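Local atomic coordinates of CurD (Moorea producens 3L, PDB entry 5KP7), a protein that probably acts as a hydroxymethylglutaryl-CoA synthase-type enzyme of the thiolase superfamily, adding acetyl units to beta-ketoacyl chains carried on a phosphopantetheine arm. Residues K135-M147 against F348-S360. The protein carries 3 engineered substitutions. Numbering follows the deposited sequence.
Sequences KQACYSGTAGLQM and FSYGSGCCSEFYS
With CG trans to its backbone N (chi1 178°), Tyr139 lays its ring along the hairpin made by strands 348-351 and 355-360, while the likewise trans, extended chain of Glu357 carries its carboxylate to the far end of that ring. Tyr139 OH donates to Glu357 OE2 over 2.7 Å; the oxygen lies in the ring plane and is met nearly along its C-O axis, although ring and carboxylate are turned 39° apart. The ring's two faces are occupied differently. Cys355 SG sits 4.2 Å from the centroid of the Tyr139 ring and 27° off the normal, a sulfur-aromatic contact, whereas Ala143 N of the tyrosine's own segment lies over the opposite face. About one turn on from Tyr139, in helix 140-147, Thr142 OG1 and Tyr359 OH share a hydrogen bond of 2.9 Å in which either could donate. Gln146 NE2 stands 3.7 Å above the Tyr359 ring, offset toward its rim, and Leu145 CD2 approaches the same ring obliquely. The arrangement belongs to the thiolase fold: a helix of the N-terminal family region rests on neighbouring antiparallel strands of the C-terminal one, with Leu326 of helix 325-336 also touching Thr142, Ser349 and Tyr359. Close to the hairpin's turn the backbones close in, Cys138 and Gly351 having CA atoms 4.1 Å apart. Here a water accepts from Cys138 N (3.2 Å) and from Ser352 N (2.8 Å), bridging the two segments. Phosphopantetheine is near this end: Tyr350 borders the bound ligand, its hydroxyl tied to Asp224, and Cys138 lies about 5 Å, side chain to side chain, from the ligand-binding Asn320.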
loop_
_atom_site.group_PDB
_atom_site.type_symbol
_atom_site.label_atom_id
_atom_site.label_comp_id
_atom_site.label_asym_id
_atom_site.label_seq_id
_atom_site.Cartn_x
_atom_site.Cartn_y
_atom_site.Cartn_z
ATOM N N LYS A 135 6.715 -2.513 -12.966
ATOM C CA LYS A 135 6.750 -1.183 -12.347
ATOM C C LYS A 135 5.513 -0.371 -12.763
ATOM O O LYS A 135 5.221 -0.224 -13.963
ATOM C CB LYS A 135 8.026 -0.458 -12.801
ATOM C CG LYS A 135 8.170 0.972 -12.335
ATOM C CD LYS A 135 9.481 1.619 -12.737
ATOM C CE LYS A 135 9.722 1.693 -14.203
ATOM N NZ LYS A 135 11.090 2.260 -14.519
ATOM N N GLN A 136 4.821 0.171 -11.772
ATOM C CA GLN A 136 3.843 1.291 -11.950
ATOM C C GLN A 136 3.417 1.735 -10.551
ATOM O O GLN A 136 2.251 1.595 -10.110
ATOM C CB GLN A 136 2.646 0.956 -12.839
ATOM C CG GLN A 136 1.595 2.086 -12.974
ATOM C CD GLN A 136 2.127 3.503 -12.873
ATOM O OE1 GLN A 136 1.735 4.273 -11.937
ATOM N NE2 GLN A 136 2.938 3.889 -13.791
ATOM N N ALA A 137 4.422 2.247 -9.863
ATOM C CA ALA A 137 4.303 2.625 -8.462
ATOM C C ALA A 137 3.513 1.559 -7.692
ATOM O O ALA A 137 3.773 0.364 -7.884
ATOM C CB ALA A 137 3.726 3.997 -8.349
ATOM N N CYS A 138 2.554 1.939 -6.835
ATOM C CA CYS A 138 1.921 0.933 -5.984
ATOM C C CYS A 138 0.901 0.045 -6.701
ATOM O O CYS A 138 0.373 -0.862 -6.092
ATOM C CB CYS A 138 1.252 1.575 -4.764
ATOM S SG CYS A 138 2.332 2.654 -3.823
ATOM N N TYR A 139 0.628 0.301 -7.979
ATOM C CA TYR A 139 -0.207 -0.562 -8.815
ATOM C C TYR A 139 0.536 -1.822 -9.263
ATOM O O TYR A 139 -0.062 -2.746 -9.783
ATOM C CB TYR A 139 -0.737 0.250 -10.033
ATOM C CG TYR A 139 -1.570 -0.508 -11.030
ATOM C CD1 TYR A 139 -2.784 -1.046 -10.694
ATOM C CD2 TYR A 139 -1.145 -0.625 -12.354
ATOM C CE1 TYR A 139 -3.539 -1.773 -11.595
ATOM C CE2 TYR A 139 -1.900 -1.320 -13.263
ATOM C CZ TYR A 139 -3.095 -1.894 -12.883
ATOM O OH TYR A 139 -3.835 -2.596 -13.819
ATOM N N SER A 140 1.851 -1.855 -9.058
ATOM C CA SER A 140 2.668 -2.952 -9.575
ATOM C C SER A 140 2.137 -4.322 -9.152
ATOM O O SER A 140 2.086 -5.250 -9.957
ATOM C CB SER A 140 4.117 -2.764 -9.117
ATOM O OG SER A 140 4.243 -2.873 -7.702
ATOM N N GLY A 141 1.791 -4.475 -7.875
ATOM C CA GLY A 141 1.320 -5.775 -7.404
ATOM C C GLY A 141 0.071 -6.267 -8.117
ATOM O O GLY A 141 -0.026 -7.416 -8.590
ATOM N N THR A 142 -0.925 -5.391 -8.192
ATOM C CA THR A 142 -2.137 -5.716 -8.904
ATOM C C THR A 142 -1.860 -6.055 -10.380
ATOM O O THR A 142 -2.409 -7.029 -10.899
ATOM C CB THR A 142 -3.172 -4.587 -8.754
ATOM O OG1 THR A 142 -3.582 -4.558 -7.378
ATOM C CG2 THR A 142 -4.365 -4.792 -9.658
ATOM N N ALA A 143 -1.053 -5.262 -11.048
ATOM C CA ALA A 143 -0.701 -5.567 -12.428
ATOM C C ALA A 143 -0.099 -6.980 -12.560
ATOM O O ALA A 143 -0.478 -7.759 -13.462
ATOM C CB ALA A 143 0.228 -4.506 -12.978
ATOM N N GLY A 144 0.830 -7.337 -11.670
ATOM C CA GLY A 144 1.420 -8.675 -11.666
ATOM C C GLY A 144 0.398 -9.768 -11.434
ATOM O O GLY A 144 0.391 -10.811 -12.128
ATOM N N LEU A 145 -0.497 -9.541 -10.469
ATOM C CA LEU A 145 -1.534 -10.513 -10.198
ATOM C C LEU A 145 -2.440 -10.715 -11.420
ATOM O O LEU A 145 -2.780 -11.837 -11.769
ATOM C CB LEU A 145 -2.372 -10.077 -8.991
ATOM C CG LEU A 145 -3.602 -10.932 -8.654
ATOM C CD1 LEU A 145 -3.307 -12.417 -8.435
ATOM C CD2 LEU A 145 -4.318 -10.328 -7.449
ATOM N N GLN A 146 -2.821 -9.628 -12.077
ATOM C CA GLN A 146 -3.653 -9.738 -13.278
ATOM C C GLN A 146 -2.948 -10.475 -14.397
ATOM O O GLN A 146 -3.583 -11.247 -15.102
ATOM C CB GLN A 146 -4.153 -8.362 -13.726
ATOM C CG GLN A 146 -5.118 -7.730 -12.710
ATOM C CD GLN A 146 -6.381 -8.547 -12.485
ATOM O OE1 GLN A 146 -6.871 -9.222 -13.391
ATOM N NE2 GLN A 146 -6.901 -8.510 -11.282
ATOM N N MET A 147 -1.647 -10.262 -14.560
ATOM C CA MET A 147 -0.878 -11.003 -15.609
ATOM C C MET A 147 -0.845 -12.505 -15.289
ATOM O O MET A 147 -1.001 -13.344 -16.179
ATOM C CB MET A 147 0.552 -10.434 -15.732
ATOM C CG MET A 147 0.636 -9.009 -16.287
ATOM S SD MET A 147 -0.356 -8.577 -17.720
ATOM C CE MET A 147 -1.767 -7.789 -16.953
ATOM N N PHE A 348 -9.359 -2.330 -4.185
ATOM C CA PHE A 348 -8.987 -1.092 -4.901
ATOM C C PHE A 348 -7.496 -0.855 -4.842
ATOM O O PHE A 348 -6.929 -0.683 -3.756
ATOM C CB PHE A 348 -9.690 0.158 -4.371
ATOM C CG PHE A 348 -9.237 1.409 -5.078
ATOM C CD1 PHE A 348 -9.453 1.537 -6.444
ATOM C CD2 PHE A 348 -8.522 2.380 -4.431
ATOM C CE1 PHE A 348 -8.995 2.636 -7.150
ATOM C CE2 PHE A 348 -8.058 3.507 -5.138
ATOM C CZ PHE A 348 -8.289 3.610 -6.503
ATOM N N SER A 349 -6.875 -0.860 -6.021
ATOM C CA SER A 349 -5.457 -0.586 -6.182
ATOM C C SER A 349 -5.226 0.770 -6.801
ATOM O O SER A 349 -5.914 1.141 -7.752
ATOM C CB SER A 349 -4.860 -1.660 -7.119
ATOM O OG SER A 349 -3.485 -1.455 -7.264
ATOM N N TYR A 350 -4.248 1.508 -6.293
ATOM C CA TYR A 350 -3.820 2.811 -6.863
ATOM C C TYR A 350 -2.311 2.835 -6.909
ATOM O O TYR A 350 -1.666 2.365 -5.973
ATOM C CB TYR A 350 -4.265 3.994 -5.998
ATOM C CG TYR A 350 -3.836 5.344 -6.532
ATOM C CD1 TYR A 350 -4.486 5.919 -7.614
ATOM C CD2 TYR A 350 -2.747 6.027 -5.998
ATOM C CE1 TYR A 350 -4.094 7.132 -8.152
ATOM C CE2 TYR A 350 -2.360 7.254 -6.518
ATOM C CZ TYR A 350 -3.033 7.799 -7.595
ATOM O OH TYR A 350 -2.637 8.998 -8.125
ATOM N N GLY A 351 -1.738 3.391 -7.977
ATOM C CA GLY A 351 -0.333 3.703 -7.984
ATOM C C GLY A 351 -0.165 5.109 -8.518
ATOM O O GLY A 351 -0.769 5.451 -9.551
ATOM N N SER A 352 0.639 5.924 -7.842
ATOM C CA SER A 352 0.945 7.286 -8.329
ATOM C C SER A 352 1.463 7.278 -9.763
ATOM O O SER A 352 2.105 6.294 -10.207
ATOM C CB SER A 352 2.014 7.920 -7.453
ATOM O OG SER A 352 1.488 8.113 -6.171
ATOM N N GLY A 353 1.161 8.336 -10.498
ATOM C CA GLY A 353 1.731 8.518 -11.822
ATOM C C GLY A 353 0.843 8.592 -13.048
ATOM O O GLY A 353 1.296 9.216 -14.016
ATOM N N CYS A 354 -0.330 7.968 -13.131
ATOM C CA CYS A 354 -0.968 7.069 -12.167
ATOM C C CYS A 354 -1.732 5.962 -12.923
ATOM O O CYS A 354 -2.013 6.100 -14.126
ATOM C CB CYS A 354 -1.974 7.817 -11.252
ATOM S SG CYS A 354 -3.582 8.265 -12.000
ATOM N N CYS A 355 -2.087 4.890 -12.213
ATOM C CA CYS A 355 -3.008 3.867 -12.731
ATOM C C CYS A 355 -3.730 3.243 -11.529
ATOM O O CYS A 355 -3.236 3.296 -10.401
ATOM C CB CYS A 355 -2.285 2.815 -13.582
ATOM S SG CYS A 355 -3.405 1.868 -14.645
ATOM N N SER A 356 -4.903 2.686 -11.760
ATOM C CA SER A 356 -5.722 2.126 -10.709
ATOM C C SER A 356 -6.628 1.032 -11.244
ATOM O O SER A 356 -6.904 0.977 -12.437
ATOM C CB SER A 356 -6.561 3.223 -10.046
ATOM O OG SER A 356 -7.604 3.689 -10.908
ATOM N N GLU A 357 -7.103 0.188 -10.334
ATOM C CA GLU A 357 -7.977 -0.907 -10.691
ATOM C C GLU A 357 -8.837 -1.317 -9.527
ATOM O O GLU A 357 -8.366 -1.366 -8.393
ATOM C CB GLU A 357 -7.163 -2.105 -11.202
ATOM C CG GLU A 357 -7.974 -3.262 -11.735
ATOM C CD GLU A 357 -7.230 -4.191 -12.683
ATOM O OE1 GLU A 357 -7.782 -5.276 -12.952
ATOM O OE2 GLU A 357 -6.150 -3.831 -13.226
ATOM N N PHE A 358 -10.103 -1.605 -9.818
ATOM C CA PHE A 358 -11.032 -2.199 -8.855
ATOM C C PHE A 358 -11.401 -3.590 -9.342
ATOM O O PHE A 358 -11.719 -3.787 -10.528
ATOM C CB PHE A 358 -12.286 -1.337 -8.693
ATOM C CG PHE A 358 -13.211 -1.814 -7.590
ATOM C CD1 PHE A 358 -14.124 -2.854 -7.799
ATOM C CD2 PHE A 358 -13.136 -1.253 -6.326
ATOM C CE1 PHE A 358 -14.950 -3.312 -6.766
ATOM C CE2 PHE A 358 -13.938 -1.716 -5.290
ATOM C CZ PHE A 358 -14.856 -2.722 -5.517
ATOM N N TYR A 359 -11.319 -4.574 -8.439
ATOM C CA TYR A 359 -11.571 -5.962 -8.798
ATOM C C TYR A 359 -12.075 -6.715 -7.581
ATOM O O TYR A 359 -12.213 -6.107 -6.540
ATOM C CB TYR A 359 -10.325 -6.605 -9.390
ATOM C CG TYR A 359 -9.052 -6.596 -8.560
ATOM C CD1 TYR A 359 -8.303 -5.446 -8.385
ATOM C CD2 TYR A 359 -8.526 -7.776 -8.074
ATOM C CE1 TYR A 359 -7.091 -5.453 -7.683
ATOM C CE2 TYR A 359 -7.296 -7.799 -7.384
ATOM C CZ TYR A 359 -6.578 -6.639 -7.222
ATOM O OH TYR A 359 -5.346 -6.685 -6.569
ATOM N N SER A 360 -12.392 -8.005 -7.717
ATOM C CA SER A 360 -13.054 -8.694 -6.578
ATOM C C SER A 360 -12.859 -10.188 -6.596
ATOM O O SER A 360 -12.475 -10.761 -7.617
ATOM C CB SER A 360 -14.553 -8.346 -6.551
ATOM O OG SER A 360 -15.227 -8.800 -7.728
HETATM O O HOH W 1 -2.291 -0.515 -5.007
HETATM O O HOH W 2 1.952 4.813 -5.578
#